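Local coordinates for catalase (Bacillus pumilus, PDB 4QOL) that breaks hydrogen peroxide down to water and oxygen at its haem and also oxidises phenolic substrates in a peroxidase-like reaction, at the interface of chains A and B. Residues are numbered along the deposited sequence; one frame, centred on the assembly and turned at random. Chains: chain A/B, Catalase.

The interface of chains A and B. Residues chain A 21-23, 38-39, 42-43; chain B 139-141, 144.
The flat carboxylate of B:Asp139 turns its oxygen edge to A:Ser23, whose N and OG sit on opposite sides of its plane. Over one face, on the side of A:Ser23 N, the carbonyl O of A:Gln21 rests 3.7 Å from B:Asp139 CG as a contact. At the other flat group, the A:His38 imidazole, the methyl CD1 of B:Leu141 lies off one face, displaced past the CD2-NE2 edge, 3.8 Å from A:His38 CD2.

A:Ser23 N donates a hydrogen bond to B:Asp139 OD2 at 2.9 Å, 30° out of the carboxylate plane. A:Ser23 OG donates another to B:Asp139 OD1 at 2.6 Å, closer to that plane; both come on the syn sides. Serine suits this place because its short side chain, with OG anti to its own carbonyl carbon, sets the hydroxyl beside the backbone N. The amide N of B:Leu141 hydrogen-bonds to the anti lone pair of B:Asp139 OD1 at 2.9 Å, so the aspartate caps its own 3-10 helix while holding the neighbouring subunit. Water 1 bridges B:Asp139 OD2 to the side-chain amide oxygen of A:Asn22. An alanine in place of B:Asp139 would probably leave the amide and hydroxyl of A:Ser23 without their partner and let the start of the 3-10 helix fray.

Branching lets B:Leu141 work in two directions: CD1 enters the helix side, while CD2 turns to the backbone of A:Asn22. A:Leu39 offers a branched apolar end, its CD1 packing against B:Leu141 CA at 3.7 Å. A:Lys42, extended with CG anti to the backbone N (chi1 -177°), crosses B:Leu141; its long chain combines apolar packing with an amino tip. That tip, A:Lys42 NZ, donates a hydrogen bond to B:Leu141 O at 2.8 Å, tilted 24° from the carbonyl plane. Farther along, A:Leu43 brings its branch CD2 to 4.0 Å from B:Pro144 CD; proline suits the first turn of helix 143-150, where its missing N-H costs nothing.

The N-terminal loop and helix 37-46 of chain A thus hold between them the 3-10 helix 140-142 of chain B. This patch and its two-fold twin help join subunits of the tetramer typical of catalases.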
# COMPACT_ATOMS: atom_id res chain seq x y z
N GLN A 21 22.82 -4.84 21.23
CA GLN A 21 24.07 -4.29 20.66
C GLN A 21 24.64 -5.08 19.52
O GLN A 21 25.19 -4.49 18.57
CB GLN A 21 25.16 -4.16 21.75
CG GLN A 21 24.69 -3.61 23.08
CD GLN A 21 23.77 -2.39 22.97
OE1 GLN A 21 24.05 -1.45 22.18
NE2 GLN A 21 22.70 -2.38 23.77
N ASN A 22 24.59 -6.42 19.62
CA ASN A 22 25.31 -7.27 18.65
C ASN A 22 24.32 -8.11 17.88
O ASN A 22 23.45 -8.78 18.48
CB ASN A 22 26.31 -8.19 19.36
CG ASN A 22 27.28 -7.43 20.24
OD1 ASN A 22 28.07 -6.61 19.73
ND2 ASN A 22 27.09 -7.53 21.55
N SER A 23 24.47 -8.12 16.57
CA SER A 23 23.89 -9.09 15.69
C SER A 23 24.43 -10.48 15.99
O SER A 23 25.47 -10.66 16.59
CB SER A 23 24.24 -8.78 14.22
OG SER A 23 23.75 -7.53 13.82
N HIS A 38 15.23 -10.47 16.39
CA HIS A 38 15.30 -9.10 16.86
C HIS A 38 15.89 -8.15 15.82
O HIS A 38 15.35 -7.06 15.58
CB HIS A 38 16.10 -9.01 18.17
CG HIS A 38 16.28 -7.60 18.70
ND1 HIS A 38 15.27 -6.67 18.77
CD2 HIS A 38 17.35 -6.99 19.25
CE1 HIS A 38 15.71 -5.55 19.32
NE2 HIS A 38 16.98 -5.69 19.56
N LEU A 39 17.00 -8.53 15.22
CA LEU A 39 17.65 -7.71 14.18
C LEU A 39 16.66 -7.46 13.02
O LEU A 39 16.45 -6.32 12.60
CB LEU A 39 18.92 -8.35 13.60
CG LEU A 39 19.63 -7.69 12.42
CD1 LEU A 39 20.29 -6.37 12.88
CD2 LEU A 39 20.73 -8.55 11.75
N LYS A 42 13.49 -5.31 13.97
CA LYS A 42 13.87 -3.95 14.27
C LYS A 42 14.25 -3.21 12.97
O LYS A 42 13.72 -2.13 12.72
CB LYS A 42 15.00 -3.95 15.31
CG LYS A 42 15.45 -2.58 15.76
CD LYS A 42 16.68 -2.76 16.67
CE LYS A 42 17.24 -1.48 17.24
NZ LYS A 42 18.46 -1.73 18.07
N LEU A 43 15.11 -3.81 12.12
CA LEU A 43 15.40 -3.24 10.79
C LEU A 43 14.15 -3.14 9.89
O LEU A 43 13.89 -2.09 9.25
CB LEU A 43 16.50 -3.99 10.08
CG LEU A 43 17.95 -3.89 10.60
CD1 LEU A 43 18.81 -4.76 9.74
CD2 LEU A 43 18.41 -2.43 10.63
N ASP B 139 27.82 -2.31 13.80
CA ASP B 139 26.86 -3.38 13.78
C ASP B 139 25.49 -2.80 13.40
O ASP B 139 25.06 -1.83 13.97
CB ASP B 139 26.81 -4.08 15.16
CG ASP B 139 26.04 -5.38 15.13
OD1 ASP B 139 24.89 -5.36 14.63
OD2 ASP B 139 26.57 -6.43 15.56
N ALA B 140 24.85 -3.41 12.40
CA ALA B 140 23.57 -2.94 11.89
C ALA B 140 22.48 -2.89 12.91
O ALA B 140 21.51 -2.12 12.75
CB ALA B 140 23.19 -3.82 10.72
N LEU B 141 22.62 -3.67 13.99
CA LEU B 141 21.55 -3.71 15.03
C LEU B 141 21.41 -2.32 15.63
O LEU B 141 20.38 -1.98 16.09
CB LEU B 141 21.87 -4.72 16.12
CG LEU B 141 20.82 -4.99 17.17
CD1 LEU B 141 19.50 -5.42 16.56
CD2 LEU B 141 21.34 -6.07 18.12
N PRO B 144 19.03 1.70 13.56
CA PRO B 144 17.81 2.49 13.90
C PRO B 144 18.01 3.43 15.15
O PRO B 144 17.47 4.53 15.21
CB PRO B 144 16.78 1.40 14.20
CG PRO B 144 17.22 0.25 13.38
CD PRO B 144 18.73 0.27 13.53
O HOH W 1 28.87 -6.73 17.20